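Myo-inositol 2-dehydrogenase (Lactobacillus plantarum WCFS1, PDB 3CEA) probably catalyses the NAD-dependent oxidation of myo-inositol at its 2-position, holding the dinucleotide on a Rossmann fold. Local coordinates at residues S165-E168 with S169-F173; D43-Q46 with L47-A50. All coordinates share one frame; numbering follows the deposited sequence.

Contact 1 of 2, residues S165-E168 with S169-F173. With NAD (nicotinamide-adenine-dinucleotide), chain E.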
# COMPACT_ATOMS: atom_id res chain seq x y z
N SER A 165 -14.25 18.53 7.38
CA SER A 165 -13.84 19.93 7.30
C SER A 165 -14.70 20.72 6.30
O SER A 165 -14.84 21.94 6.42
CB SER A 165 -12.36 20.04 6.92
OG SER A 165 -12.11 19.44 5.65
N GLY A 166 -15.27 20.01 5.33
CA GLY A 166 -16.12 20.61 4.30
C GLY A 166 -17.57 20.80 4.70
O GLY A 166 -18.36 21.34 3.91
N MSE A 167 -17.94 20.37 5.91
CA MSE A 167 -19.32 20.48 6.39
C MSE A 167 -19.86 21.92 6.43
O MSE A 167 -21.01 22.16 6.06
CB MSE A 167 -19.49 19.81 7.75
CG MSE A 167 -19.75 18.30 7.68
SE MSE A 167 -21.47 17.79 6.85
CE MSE A 167 -22.68 18.64 8.13
N GLU A 168 -19.03 22.86 6.86
CA GLU A 168 -19.43 24.26 6.96
C GLU A 168 -19.68 24.88 5.58
O GLU A 168 -20.70 25.52 5.35
CB GLU A 168 -18.39 25.07 7.75
CG GLU A 168 -18.85 26.48 8.12
CD GLU A 168 -17.81 27.25 8.92
OE1 GLU A 168 -17.13 26.64 9.78
OE2 GLU A 168 -17.68 28.47 8.70
N SER A 169 -18.74 24.66 4.66
CA SER A 169 -18.82 25.18 3.29
C SER A 169 -19.91 24.51 2.45
O SER A 169 -20.38 25.11 1.48
CB SER A 169 -17.47 25.09 2.58
OG SER A 169 -16.86 23.83 2.79
N PHE A 170 -20.29 23.28 2.80
CA PHE A 170 -21.40 22.62 2.12
C PHE A 170 -22.75 23.14 2.62
O PHE A 170 -23.65 23.37 1.82
CB PHE A 170 -21.35 21.10 2.26
CG PHE A 170 -22.66 20.43 1.95
CD1 PHE A 170 -23.07 20.24 0.64
CD2 PHE A 170 -23.52 20.05 2.98
CE1 PHE A 170 -24.30 19.66 0.35
CE2 PHE A 170 -24.75 19.46 2.70
CZ PHE A 170 -25.14 19.26 1.38
N THR A 171 -22.88 23.29 3.94
CA THR A 171 -24.12 23.78 4.54
C THR A 171 -24.48 25.16 3.96
O THR A 171 -25.63 25.41 3.59
CB THR A 171 -24.04 23.81 6.09
OG1 THR A 171 -23.69 22.51 6.57
CG2 THR A 171 -25.36 24.23 6.71
N LYS A 172 -23.47 26.04 3.88
CA LYS A 172 -23.58 27.34 3.21
C LYS A 172 -24.10 27.17 1.78
O LYS A 172 -25.03 27.85 1.36
CB LYS A 172 -22.21 28.02 3.20
CG LYS A 172 -22.13 29.35 2.44
CD LYS A 172 -22.23 30.53 3.38
CE LYS A 172 -21.53 31.76 2.81
NZ LYS A 172 -22.32 32.44 1.75
N PHE A 173 -23.47 26.25 1.05
CA PHE A 173 -23.80 25.95 -0.35
C PHE A 173 -25.22 25.40 -0.51
O PHE A 173 -25.90 25.71 -1.48
CB PHE A 173 -22.75 24.97 -0.90
CG PHE A 173 -23.15 24.25 -2.16
CD1 PHE A 173 -23.07 24.89 -3.40
CD2 PHE A 173 -23.58 22.92 -2.12
CE1 PHE A 173 -23.43 24.22 -4.57
CE2 PHE A 173 -23.94 22.25 -3.29
CZ PHE A 173 -23.86 22.90 -4.51
PA NAD E . -20.76 28.17 -4.26
O1A NAD E . -19.50 27.94 -3.51
O2A NAD E . -21.90 28.40 -3.35
O5B NAD E . -20.56 29.39 -5.29
C5B NAD E . -21.66 29.96 -5.97
C4B NAD E . -21.25 31.29 -6.59
O4B NAD E . -22.22 31.73 -7.51
C3B NAD E . -21.10 32.39 -5.54
O3B NAD E . -19.88 33.05 -5.80
C2B NAD E . -22.27 33.31 -5.78
O2B NAD E . -21.94 34.67 -5.56
C1B NAD E . -22.63 33.06 -7.23
N9A NAD E . -24.07 33.23 -7.48
C8A NAD E . -25.10 32.63 -6.80
N7A NAD E . -26.28 33.04 -7.34
C5A NAD E . -26.01 33.90 -8.35
C6A NAD E . -26.83 34.60 -9.22
N6A NAD E . -28.12 34.30 -9.29
N1A NAD E . -26.26 35.42 -10.17
C2A NAD E . -24.88 35.54 -10.26
N3A NAD E . -24.07 34.84 -9.40
C4A NAD E . -24.62 34.03 -8.45
O3 NAD E . -21.08 26.91 -5.21
PN NAD E . -19.91 26.02 -5.87
O1N NAD E . -18.82 26.92 -6.34
O2N NAD E . -19.62 24.91 -4.94
O5D NAD E . -20.60 25.34 -7.16
C5D NAD E . -21.36 26.06 -8.10
C4D NAD E . -21.84 25.08 -9.16
O4D NAD E . -20.79 24.20 -9.52
C3D NAD E . -23.00 24.23 -8.67
O3D NAD E . -24.03 24.26 -9.63
C2D NAD E . -22.43 22.84 -8.53
O2D NAD E . -23.34 21.85 -8.93
C1D NAD E . -21.20 22.84 -9.42
N1N NAD E . -20.12 21.99 -8.88
C2N NAD E . -19.54 21.05 -9.71
C3N NAD E . -18.52 20.23 -9.23
C7N NAD E . -17.77 19.32 -10.16
O7N NAD E . -17.08 18.22 -9.61
N7N NAD E . -17.76 19.57 -11.47
C4N NAD E . -18.09 20.36 -7.91
C5N NAD E . -18.68 21.31 -7.08
C6N NAD E . -19.70 22.13 -7.58
O HOH W 1 -15.96 24.12 5.33
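Met167, modelled as selenomethionine, and Thr171 show how a hydroxyl can double a helical hydrogen bond in the first turn of helix 167-176. Thr171 N and Thr171 OG1 both donate to Met167 O, the hydroxyl at 2.8 Å, and they come from opposite faces of the carbonyl plane. Thr171 OG1 lies beside its own backbone N (chi1 -55°), which turns the hydroxyl back along the helix to that carbonyl. Gly166 O is gripped twice as well: Phe170 N meets it at 3.0 Å, almost head-on to the carbonyl, whereas Ser169 OG, 3.1 Å from Gly166 O, sits above the carbonyl plane. Lys172 N closes the turn on Glu168 O at 3.2 Å in an almost straight bond.

A water serves the N-terminal end of the helix. It donates to Ser165 O and accepts from Ser169 N at 2.9 Å, bridging the entering chain to the first turn.

The two phenylalanine rings make contacts of another kind. Phe170 is buried and pairs with Arg244 in a cation-pi interaction. Phe173 brings CD1 to 3.4 Å from NAD O3, the oxygen bridging the two phosphates, and has NAD O2A near its edge, in the ring plane, while Arg18 makes a cation-pi contact with the ring. The chemistry implies a helix start secured by shared carbonyl acceptors, from which a hydrocarbon ring is presented to the pyrophosphate of the cofactor.

Contact 2 of 2, residues D43-Q46 with L47-A50. With NAD (nicotinamide-adenine-dinucleotide), chain E.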
# COMPACT_ATOMS: atom_id res chain seq x y z
N ASP A 43 -21.41 37.95 -4.32
CA ASP A 43 -20.47 38.29 -3.26
C ASP A 43 -19.53 39.40 -3.72
O ASP A 43 -18.85 39.27 -4.73
CB ASP A 43 -19.66 37.05 -2.85
CG ASP A 43 -18.88 37.24 -1.56
OD1 ASP A 43 -18.17 38.27 -1.42
OD2 ASP A 43 -18.95 36.35 -0.69
N SER A 44 -19.51 40.50 -2.95
CA SER A 44 -18.71 41.68 -3.27
C SER A 44 -17.20 41.42 -3.19
O SER A 44 -16.44 41.85 -4.05
CB SER A 44 -19.08 42.85 -2.35
OG SER A 44 -20.46 43.15 -2.45
N ASN A 45 -16.80 40.70 -2.14
CA ASN A 45 -15.39 40.40 -1.89
C ASN A 45 -14.77 39.48 -2.93
O ASN A 45 -13.58 39.58 -3.23
CB ASN A 45 -15.21 39.81 -0.49
CG ASN A 45 -15.55 40.79 0.62
OD1 ASN A 45 -15.32 42.00 0.49
ND2 ASN A 45 -16.10 40.28 1.71
N GLN A 46 -15.59 38.59 -3.48
CA GLN A 46 -15.15 37.69 -4.55
C GLN A 46 -14.89 38.45 -5.85
O GLN A 46 -13.96 38.13 -6.59
CB GLN A 46 -16.18 36.58 -4.78
CG GLN A 46 -16.26 35.56 -3.65
CD GLN A 46 -17.36 34.53 -3.86
OE1 GLN A 46 -18.01 34.50 -4.91
NE2 GLN A 46 -17.58 33.69 -2.86
N LEU A 47 -15.72 39.45 -6.11
CA LEU A 47 -15.58 40.29 -7.30
C LEU A 47 -14.36 41.21 -7.20
O LEU A 47 -13.66 41.44 -8.19
CB LEU A 47 -16.85 41.11 -7.55
CG LEU A 47 -18.12 40.34 -7.92
CD1 LEU A 47 -19.34 41.25 -7.84
CD2 LEU A 47 -18.01 39.70 -9.31
N GLU A 48 -14.11 41.73 -5.99
CA GLU A 48 -12.92 42.54 -5.72
C GLU A 48 -11.65 41.71 -5.90
O GLU A 48 -10.65 42.20 -6.43
CB GLU A 48 -12.96 43.11 -4.30
CG GLU A 48 -13.92 44.28 -4.13
CD GLU A 48 -13.96 44.79 -2.70
OE1 GLU A 48 -13.87 43.97 -1.76
OE2 GLU A 48 -14.09 46.02 -2.51
N TRP A 49 -11.71 40.45 -5.46
CA TRP A 49 -10.63 39.49 -5.63
C TRP A 49 -10.32 39.24 -7.11
O TRP A 49 -9.16 39.16 -7.50
CB TRP A 49 -10.97 38.17 -4.92
CG TRP A 49 -10.04 37.03 -5.26
CD1 TRP A 49 -8.78 36.84 -4.79
CD2 TRP A 49 -10.32 35.93 -6.13
NE1 TRP A 49 -8.25 35.69 -5.32
CE2 TRP A 49 -9.18 35.11 -6.15
CE3 TRP A 49 -11.43 35.56 -6.91
CZ2 TRP A 49 -9.10 33.94 -6.91
CZ3 TRP A 49 -11.36 34.39 -7.66
CH2 TRP A 49 -10.20 33.59 -7.65
N ALA A 50 -11.37 39.14 -7.93
CA ALA A 50 -11.23 38.95 -9.37
C ALA A 50 -10.53 40.13 -10.04
O ALA A 50 -9.66 39.93 -10.90
CB ALA A 50 -12.59 38.69 -10.01
PA NAD E . -20.76 28.17 -4.26
O1A NAD E . -19.50 27.94 -3.51
O2A NAD E . -21.90 28.40 -3.35
O5B NAD E . -20.56 29.39 -5.29
C5B NAD E . -21.66 29.96 -5.97
C4B NAD E . -21.25 31.29 -6.59
O4B NAD E . -22.22 31.73 -7.51
C3B NAD E . -21.10 32.39 -5.54
O3B NAD E . -19.88 33.05 -5.80
C2B NAD E . -22.27 33.31 -5.78
O2B NAD E . -21.94 34.67 -5.56
C1B NAD E . -22.63 33.06 -7.23
N9A NAD E . -24.07 33.23 -7.48
C8A NAD E . -25.10 32.63 -6.80
N7A NAD E . -26.28 33.04 -7.34
C5A NAD E . -26.01 33.90 -8.35
C6A NAD E . -26.83 34.60 -9.22
N6A NAD E . -28.12 34.30 -9.29
N1A NAD E . -26.26 35.42 -10.17
C2A NAD E . -24.88 35.54 -10.26
N3A NAD E . -24.07 34.84 -9.40
C4A NAD E . -24.62 34.03 -8.45
O3 NAD E . -21.08 26.91 -5.21
PN NAD E . -19.91 26.02 -5.87
O1N NAD E . -18.82 26.92 -6.34
O2N NAD E . -19.62 24.91 -4.94
O5D NAD E . -20.60 25.34 -7.16
C5D NAD E . -21.36 26.06 -8.10
C4D NAD E . -21.84 25.08 -9.16
O4D NAD E . -20.79 24.20 -9.52
C3D NAD E . -23.00 24.23 -8.67
O3D NAD E . -24.03 24.26 -9.63
C2D NAD E . -22.43 22.84 -8.53
O2D NAD E . -23.34 21.85 -8.93
C1D NAD E . -21.20 22.84 -9.42
N1N NAD E . -20.12 21.99 -8.88
C2N NAD E . -19.54 21.05 -9.71
C3N NAD E . -18.52 20.23 -9.23
C7N NAD E . -17.77 19.32 -10.16
O7N NAD E . -17.08 18.22 -9.61
N7N NAD E . -17.76 19.57 -11.47
C4N NAD E . -18.09 20.36 -7.91
C5N NAD E . -18.68 21.31 -7.08
C6N NAD E . -19.70 22.13 -7.58
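Leu47 packs its branch carbon back against the chain that starts helix 44-52, with CG 3.4 Å from Asp43 O. This is the tight part of the contact: Leu47 is buried and also touches Ala41, Ala50 N bonds to Gln46 O at 3.1 Å, and the Trp49 ring turns an edge to Gln46 O, its CE3 3.6 Å away, before reaching Glu21 and Arg25 of helix 20-29. Asp43 is the N-cap, its OD1 accepting weak bonds from Asn45 N and Gln46 N.

The other side is looser. Asn45 and Glu48 are exposed and run side by side in the same direction, the amide and carboxylate planes 27° apart.

Gln46 leads out of the turn toward NAD. With CG beside the backbone N (chi1 -70°) and the chain extended beyond it, OE1 accepts a short bond, 2.5 Å, from the ribose hydroxyl NAD O3B. With an alanine here this acceptor is gone, which is likely to leave the O3B hydroxyl without its Gln46 partner. The carboxylate cap and the bonded first turn thus probably fix the position from which the uncharged Gln46 chain reaches the adenosine ribose.

In the fold
Both contacts lie at the N-terminal ends of helices that border the same NAD molecule, yet they fall in different parts of the fold: contact 2 in the Rossmann-fold part, contact 1 in the GFO/IDH/MocA C-terminal part. They are about 20 Å apart between centres and about 6 Å between nearest atoms, so the cofactor, rather than direct touch, joins them. Contact 1 has three buried residues, contact 2 two, and the centre of contact 2 lies about 24 Å from the chain centre, that of contact 1 about 17 Å. The chemistry follows the place: residues 43-50 offer a polar acceptor to the adenosine ribose, residues 165-173 an aromatic ring to the pyrophosphate. An aspartate caps one helix; serine and threonine hydroxyls reinforce the other.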